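Local structure of D-glycerate 3-kinase (Cryptococcus neoformans var. grubii serotype A, 6CKG) at residues G181-F186 against V240-I245; G301-K304 against W309-K312. The protein probably transfers a phosphate group from ATP to the 3-hydroxyl of D-glycerate. All coordinates share one frame; numbering follows the deposited sequence. Where two conformers were deposited one is given.

Interaction 1 (181-186 with 240-245) is buried near the middle of the chain. Interaction 2 (301-304 with 309-312) lies farther out and is only partly buried. Their centres are about 11 Å apart. Each uses a tryptophan indole N-H to hold a backbone carbonyl, of a loop and a 3-10 segment respectively. In interaction 1 one face of the indole also lies under Gly185. Interaction 2 adds a long salt bridge and two waters, one bound only weakly to the arginine. Interaction 1 joins elements distant in sequence, whereas interaction 2 closes one short connection. The two pack together through Ile302, whose CD1 is 3.7 Å from Phe186 CE1, and through Trp309, which meets the carbonyl of Trp242.

Interaction 1 of 2, residues G181-F186 against V240-I245; sequences GWMNGF and VLWDQI
Trp242 lays one face of its indole on the backbone of Asn184 and Gly185. Gly185 N sits over the middle of the ring system, 3.4 Å from Trp242 CE2 and as near to CZ2. The peptide stands steeply on the ring, its N nearest. Gly185 CA makes a CH-pi contact, 3.8 Å from the centroid of the five-membered ring of Trp242 and almost on its normal. The first torsion of Trp242 puts CG opposite the carbonyl carbon (chi1 -62°) and sends the ring from helix 239-242 toward the loop. There Trp242 NE1 donates to Phe186 O at 2.8 Å. The bond is bent, with an N-H...O angle of 143°, and the oxygen is tilted out of the ring plane. The bond at the edge and the backbone over the face would fix the rotation of the indole.

Around the six-membered ring come Met183 and Asn184. Met183 O comes obliquely to Trp242 CZ2. The side chains are looser: Met183 CE is 4.3 Å from the same carbon, and Asn184 crosses the indole at about a right angle, its OD1 3.9 Å from Trp242 CH2. This buried oxygen has no hydrogen-bond partner in the model.

Gly185 has a positive phi, as suits the third position of the type II turn Met183-Phe186. That turn overlaps a type I turn, Gly181-Asn184, after strand 176-180 of the central, mainly parallel sheet of a P-loop kinase fold.

Interaction 2 of 2, residues G301-K304 against W309-K312; sequences GIDK and WRGK
The Trp309 indole presents its N-H edge to Ile302 O, and the Arg310 guanidinium lays one face against the backbone of Lys304. Lys304 C is 3.5 Å above the guanidinium plane, offset toward the rim. At the guanidinium edge lie Asp303 OD1 and two waters. Both segments belong to the connection between helix 281-298 and strand 313-318 of the central mixed sheet of the P-loop kinase fold, and a type II turn, Trp309-Lys312, leads into the strand.

Trp309 NE1 donates to Ile302 O at 2.8 Å, with an N-H...O angle of 157°. The oxygen lies close to the ring plane, and the nitrogen lies in the carbonyl plane. Trp309 CG stands between the backbone N and carbonyl carbon (chi1 55°), which turns the indole toward Ile302. Its ring also meets Phe248.

Arg310 bends at chi2 and chi3 and curls around Lys304 O, with CD 3.6 Å from that oxygen. Asp303 OD1 and Arg310 NH1 form a long salt bridge of 3.3 Å, with the two planar groups steeply inclined. Each residue has another charged partner: Arg315 for Asp303 and Glu305 for Arg310. Water 1 lies 2.8 Å from both Asp303 OD1 and Arg310 NH1, and accepts from NH1.

Interaction 1 of 2, residues G181-F186 against V240-I245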
ATOM      1  N   GLY A 181      -0.510  -1.546   1.497  1.00 25.41           N
ATOM      2  CA  GLY A 181       0.484  -0.570   1.096  1.00 29.19           C
ATOM      3  C   GLY A 181      -0.064   0.833   1.011  1.00 29.39           C
ATOM      4  O   GLY A 181      -1.239   1.018   0.693  1.00 24.61           O
ATOM      5  N   TRP A 182       0.787   1.832   1.284  1.00 27.45           N
ATOM      6  CA  TRP A 182       0.324   3.217   1.298  1.00 32.78           C
ATOM      7  C   TRP A 182      -0.217   3.650  -0.065  1.00 24.96           C
ATOM      8  O   TRP A 182      -1.055   4.546  -0.142  1.00 23.68           O
ATOM      9  CB  TRP A 182       1.465   4.138   1.747  1.00 25.25           C
ATOM     10  CG  TRP A 182       2.525   4.337   0.694  1.00 27.26           C
ATOM     11  CD1 TRP A 182       3.616   3.547   0.473  1.00 27.86           C
ATOM     12  CD2 TRP A 182       2.585   5.390  -0.287  1.00 27.76           C
ATOM     13  NE1 TRP A 182       4.361   4.045  -0.576  1.00 25.97           N
ATOM     14  CE2 TRP A 182       3.744   5.172  -1.062  1.00 25.56           C
ATOM     15  CE3 TRP A 182       1.773   6.495  -0.575  1.00 27.14           C
ATOM     16  CZ2 TRP A 182       4.119   6.019  -2.108  1.00 25.60           C
ATOM     17  CZ3 TRP A 182       2.140   7.341  -1.617  1.00 28.65           C
ATOM     18  CH2 TRP A 182       3.303   7.095  -2.377  1.00 28.19           C
ATOM     19  N   MET A 183       0.250   3.032  -1.147  1.00 25.70           N
ATOM     20  CA  MET A 183      -0.193   3.377  -2.488  1.00 24.92           C
ATOM     21  C   MET A 183      -0.829   2.194  -3.207  1.00 23.95           C
ATOM     22  O   MET A 183      -0.928   2.212  -4.439  1.00 24.74           O
ATOM     23  CB  MET A 183       0.980   3.935  -3.317  1.00 25.69           C
ATOM     24  CG  MET A 183       2.218   3.016  -3.360  1.00 21.17           C
ATOM     25  SD  MET A 183       3.495   3.412  -4.611  1.00 26.69           S
ATOM     26  CE  MET A 183       2.803   2.590  -6.047  1.00 22.16           C
ATOM     27  N   ASN A 184      -1.242   1.151  -2.483  1.00 24.75           N
ATOM     28  CA  ASN A 184      -1.804  -0.005  -3.163  1.00 22.72           C
ATOM     29  C   ASN A 184      -3.064   0.406  -3.918  1.00 21.67           C
ATOM     30  O   ASN A 184      -3.919   1.121  -3.389  1.00 22.95           O
ATOM     31  CB  ASN A 184      -2.097  -1.141  -2.162  1.00 22.39           C
ATOM     32  CG  ASN A 184      -0.895  -2.040  -1.949  1.00 27.72           C
ATOM     33  OD1 ASN A 184       0.247  -1.618  -2.166  1.00 27.19           O
ATOM     34  ND2 ASN A 184      -1.135  -3.287  -1.532  1.00 26.92           N
ATOM     35  N   GLY A 185      -3.167  -0.018  -5.171  1.00 23.50           N
ATOM     36  CA  GLY A 185      -4.321   0.334  -5.973  1.00 23.04           C
ATOM     37  C   GLY A 185      -4.267   1.715  -6.622  1.00 25.90           C
ATOM     38  O   GLY A 185      -5.115   2.014  -7.473  1.00 27.96           O
ATOM     39  N   PHE A 186      -3.291   2.553  -6.282  1.00 23.40           N
ATOM     40  CA  PHE A 186      -3.183   3.863  -6.933  1.00 22.89           C
ATOM     41  C   PHE A 186      -3.116   3.690  -8.445  1.00 24.21           C
ATOM     42  O   PHE A 186      -2.413   2.807  -8.949  1.00 28.64           O
ATOM     43  CB  PHE A 186      -1.948   4.617  -6.442  1.00 19.84           C
ATOM     44  CG  PHE A 186      -2.130   5.275  -5.107  1.00 22.07           C
ATOM     45  CD1 PHE A 186      -3.194   4.935  -4.294  1.00 21.21           C
ATOM     46  CD2 PHE A 186      -1.242   6.244  -4.672  1.00 22.42           C
ATOM     47  CE1 PHE A 186      -3.369   5.540  -3.050  1.00 23.08           C
ATOM     48  CE2 PHE A 186      -1.400   6.860  -3.437  1.00 23.48           C
ATOM     49  CZ  PHE A 186      -2.474   6.516  -2.629  1.00 23.94           C
ATOM     50  N   VAL A 240      -0.452  -4.797 -13.619  1.00 28.41           N
ATOM     51  CA  VAL A 240      -0.508  -6.263 -13.583  1.00 34.84           C
ATOM     52  C   VAL A 240      -0.634  -6.761 -12.144  1.00 32.62           C
ATOM     53  O   VAL A 240      -1.377  -7.711 -11.852  1.00 32.34           O
ATOM     54  CB  VAL A 240       0.734  -6.852 -14.282  1.00 42.92           C
ATOM     55  CG1 VAL A 240       0.873  -8.339 -13.988  1.00 42.70           C
ATOM     56  CG2 VAL A 240       0.656  -6.611 -15.783  1.00 51.15           C
ATOM     57  N   LEU A 241       0.080  -6.112 -11.222  1.00 32.66           N
ATOM     58  CA  LEU A 241       0.018  -6.451  -9.805  1.00 30.68           C
ATOM     59  C   LEU A 241      -1.351  -6.131  -9.219  1.00 31.64           C
ATOM     60  O   LEU A 241      -1.937  -6.945  -8.487  1.00 27.62           O
ATOM     61  CB  LEU A 241       1.099  -5.674  -9.057  1.00 34.89           C
ATOM     62  CG  LEU A 241       2.061  -6.263  -8.042  1.00 50.98           C
ATOM     63  CD1 LEU A 241       2.298  -5.233  -6.931  1.00 48.66           C
ATOM     64  CD2 LEU A 241       1.597  -7.612  -7.485  1.00 51.45           C
ATOM     65  N   TRP A 242      -1.863  -4.929  -9.496  1.00 26.41           N
ATOM     66  CA  TRP A 242      -3.185  -4.557  -8.986  1.00 27.66           C
ATOM     67  C   TRP A 242      -4.254  -5.537  -9.442  1.00 27.70           C
ATOM     68  O   TRP A 242      -5.201  -5.840  -8.693  1.00 28.03           O
ATOM     69  CB  TRP A 242      -3.568  -3.152  -9.440  1.00 28.44           C
ATOM     70  CG  TRP A 242      -2.709  -1.993  -8.984  1.00 26.50           C
ATOM     71  CD1 TRP A 242      -2.715  -0.727  -9.540  1.00 23.21           C
ATOM     72  CD2 TRP A 242      -1.762  -1.937  -7.892  1.00 23.88           C
ATOM     73  NE1 TRP A 242      -1.835   0.093  -8.875  1.00 24.39           N
ATOM     74  CE2 TRP A 242      -1.224  -0.616  -7.876  1.00 22.58           C
ATOM     75  CE3 TRP A 242      -1.304  -2.861  -6.941  1.00 24.86           C
ATOM     76  CZ2 TRP A 242      -0.287  -0.203  -6.940  1.00 23.39           C
ATOM     77  CZ3 TRP A 242      -0.350  -2.447  -6.020  1.00 26.19           C
ATOM     78  CH2 TRP A 242       0.156  -1.131  -6.034  1.00 26.08           C
ATOM     79  N   ASP A 243      -4.132  -6.032 -10.674  1.00 25.20           N
ATOM     80  CA  ASP A 243      -5.158  -6.908 -11.234  1.00 29.35           C
ATOM     81  C   ASP A 243      -5.225  -8.270 -10.550  1.00 28.85           C
ATOM     82  O   ASP A 243      -6.151  -9.032 -10.832  1.00 29.72           O
ATOM     83  CB  ASP A 243      -4.926  -7.103 -12.739  1.00 31.56           C
ATOM     84  CG  ASP A 243      -5.334  -5.876 -13.567  1.00 40.50           C
ATOM     85  OD1 ASP A 243      -6.042  -4.980 -13.044  1.00 38.76           O
ATOM     86  OD2 ASP A 243      -4.938  -5.802 -14.749  1.00 44.26           O
ATOM     87  N   GLN A 244      -4.254  -8.609  -9.704  1.00 31.06           N
ATOM     88  CA  GLN A 244      -4.276  -9.838  -8.926  1.00 30.60           C
ATOM     89  C   GLN A 244      -5.120  -9.717  -7.665  1.00 29.58           C
ATOM     90  O   GLN A 244      -5.386 -10.732  -7.013  1.00 28.06           O
ATOM     91  CB  GLN A 244      -2.842 -10.226  -8.571  1.00 29.60           C
ATOM     92  CG  GLN A 244      -1.994 -10.598  -9.785  1.00 33.43           C
ATOM     93  CD  GLN A 244      -2.129 -12.070 -10.121  1.00 48.50           C
ATOM     94  OE1 GLN A 244      -3.198 -12.529 -10.523  1.00 48.35           O
ATOM     95  NE2 GLN A 244      -1.053 -12.833  -9.911  1.00 58.32           N
ATOM     96  N   ILE A 245      -5.576  -8.515  -7.338  1.00 28.62           N
ATOM     97  CA  ILE A 245      -6.355  -8.260  -6.128  1.00 29.79           C
ATOM     98  C   ILE A 245      -7.834  -8.541  -6.389  1.00 35.16           C
ATOM     99  O   ILE A 245      -8.409  -8.074  -7.382  1.00 31.15           O
ATOM    100  CB  ILE A 245      -6.141  -6.811  -5.664  1.00 24.17           C
ATOM    101  CG1 ILE A 245      -4.654  -6.594  -5.332  1.00 27.89           C
ATOM    102  CG2 ILE A 245      -7.062  -6.462  -4.512  1.00 23.51           C
ATOM    103  CD1 ILE A 245      -4.293  -5.150  -4.932  1.00 21.64           C
TER

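Interaction 2 of 2, residues G301-K304 against W309-K312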
ATOM      1  N   GLY A 301      -7.581   6.399  -8.490  1.00 28.10           N
ATOM      2  CA  GLY A 301      -7.560   5.170  -9.268  1.00 29.94           C
ATOM      3  C   GLY A 301      -8.015   3.938  -8.502  1.00 29.82           C
ATOM      4  O   GLY A 301      -8.275   2.894  -9.116  1.00 29.50           O
ATOM      5  N   ILE A 302      -8.095   4.025  -7.173  1.00 28.51           N
ATOM      6  CA  ILE A 302      -8.621   2.912  -6.377  1.00 24.18           C
ATOM      7  C   ILE A 302     -10.109   2.706  -6.639  1.00 29.21           C
ATOM      8  O   ILE A 302     -10.629   1.592  -6.494  1.00 28.55           O
ATOM      9  CB  ILE A 302      -8.352   3.182  -4.883  1.00 23.32           C
ATOM     10  CG1 ILE A 302      -6.865   3.000  -4.585  1.00 20.39           C
ATOM     11  CG2 ILE A 302      -9.193   2.239  -3.962  1.00 27.24           C
ATOM     12  CD1 ILE A 302      -6.470   3.517  -3.241  1.00 23.34           C
ATOM     13  N   ASP A 303     -10.795   3.746  -7.086  1.00 28.89           N
ATOM     14  CA  ASP A 303     -12.256   3.765  -7.174  1.00 24.40           C
ATOM     15  C   ASP A 303     -12.640   4.093  -8.615  1.00 30.74           C
ATOM     16  O   ASP A 303     -12.923   5.245  -8.938  1.00 28.20           O
ATOM     17  CB  ASP A 303     -12.793   4.783  -6.182  1.00 30.37           C
ATOM     18  CG  ASP A 303     -14.304   4.716  -6.029  1.00 37.78           C
ATOM     19  OD1 ASP A 303     -14.951   3.970  -6.787  1.00 32.01           O
ATOM     20  OD2 ASP A 303     -14.833   5.408  -5.143  1.00 37.57           O
ATOM     21  N   LYS A 304     -12.638   3.088  -9.489  1.00 33.82           N
ATOM     22  CA  LYS A 304     -12.970   3.340 -10.886  1.00 37.19           C
ATOM     23  C   LYS A 304     -13.394   2.032 -11.535  1.00 36.46           C
ATOM     24  O   LYS A 304     -13.122   0.946 -11.017  1.00 32.42           O
ATOM     25  CB  LYS A 304     -11.805   3.982 -11.652  1.00 32.45           C
ATOM     26  CG  LYS A 304     -10.590   3.107 -11.789  1.00 36.68           C
ATOM     27  CD  LYS A 304      -9.490   3.751 -12.664  1.00 39.17           C
ATOM     28  CE  LYS A 304      -8.239   2.857 -12.650  1.00 35.65           C
ATOM     29  NZ  LYS A 304      -7.091   3.367 -13.485  1.00 36.25           N
ATOM     30  N   TRP A 309     -11.263  -5.118  -8.368  1.00 26.02           N
ATOM     31  CA  TRP A 309     -12.075  -5.144  -7.156  1.00 25.78           C
ATOM     32  C   TRP A 309     -13.305  -4.252  -7.245  1.00 29.80           C
ATOM     33  O   TRP A 309     -13.955  -4.003  -6.220  1.00 29.11           O
ATOM     34  CB  TRP A 309     -11.231  -4.727  -5.950  1.00 22.74           C
ATOM     35  CG  TRP A 309     -10.566  -3.385  -6.123  1.00 26.63           C
ATOM     36  CD1 TRP A 309     -11.100  -2.161  -5.851  1.00 25.40           C
ATOM     37  CD2 TRP A 309      -9.237  -3.143  -6.607  1.00 27.84           C
ATOM     38  NE1 TRP A 309     -10.186  -1.172  -6.120  1.00 29.09           N
ATOM     39  CE2 TRP A 309      -9.035  -1.750  -6.589  1.00 25.76           C
ATOM     40  CE3 TRP A 309      -8.192  -3.976  -7.034  1.00 27.01           C
ATOM     41  CZ2 TRP A 309      -7.833  -1.160  -7.001  1.00 25.98           C
ATOM     42  CZ3 TRP A 309      -7.003  -3.397  -7.439  1.00 24.21           C
ATOM     43  CH2 TRP A 309      -6.831  -1.999  -7.413  1.00 27.34           C
ATOM     44  N   ARG A 310     -13.622  -3.740  -8.430  1.00 28.30           N
ATOM     45  CA  ARG A 310     -14.803  -2.899  -8.597  1.00 25.98           C
ATOM     46  C   ARG A 310     -16.044  -3.639  -8.117  1.00 27.03           C
ATOM     47  O   ARG A 310     -16.287  -4.776  -8.521  1.00 31.12           O
ATOM     48  CB  ARG A 310     -14.954  -2.505 -10.069  1.00 29.59           C
ATOM     49  CG  ARG A 310     -16.243  -1.755 -10.409  1.00 28.41           C
ATOM     50  CD  ARG A 310     -16.243  -0.378  -9.778  1.00 28.60           C
ATOM     51  NE  ARG A 310     -16.985   0.585 -10.587  1.00 27.41           N
ATOM     52  CZ  ARG A 310     -16.961   1.897 -10.386  1.00 29.23           C
ATOM     53  NH1 ARG A 310     -16.232   2.400  -9.397  1.00 26.13           N
ATOM     54  NH2 ARG A 310     -17.655   2.703 -11.184  1.00 28.68           N
ATOM     55  N   GLY A 311     -16.835  -2.987  -7.260  1.00 30.09           N
ATOM     56  CA  GLY A 311     -17.989  -3.626  -6.644  1.00 30.00           C
ATOM     57  C   GLY A 311     -17.671  -4.483  -5.432  1.00 32.45           C
ATOM     58  O   GLY A 311     -18.594  -4.990  -4.786  1.00 28.17           O
ATOM     59  N   LYS A 312     -16.403  -4.662  -5.100  1.00 28.40           N
ATOM     60  CA  LYS A 312     -15.980  -5.494  -3.982  0.55 30.43           C
ATOM     61  C   LYS A 312     -15.048  -4.711  -3.066  1.00 34.22           C
ATOM     62  O   LYS A 312     -14.026  -5.229  -2.614  1.00 30.31           O
ATOM     63  CB  LYS A 312     -15.296  -6.767  -4.477  0.55 29.63           C
ATOM     64  CG  LYS A 312     -16.166  -7.675  -5.345  0.55 30.93           C
ATOM     65  CD  LYS A 312     -15.354  -8.855  -5.897  0.55 34.14           C
ATOM     66  CE  LYS A 312     -14.503  -8.435  -7.091  0.55 33.02           C
ATOM     67  NZ  LYS A 312     -13.325  -9.344  -7.408  0.55 24.51           N
TER
HETATM   68  O   HOH W   1     -14.962   1.225  -7.248  1.00 26.78           O
HETATM   69  O   HOH W   2     -15.719   5.675  -9.381  1.00 41.13           O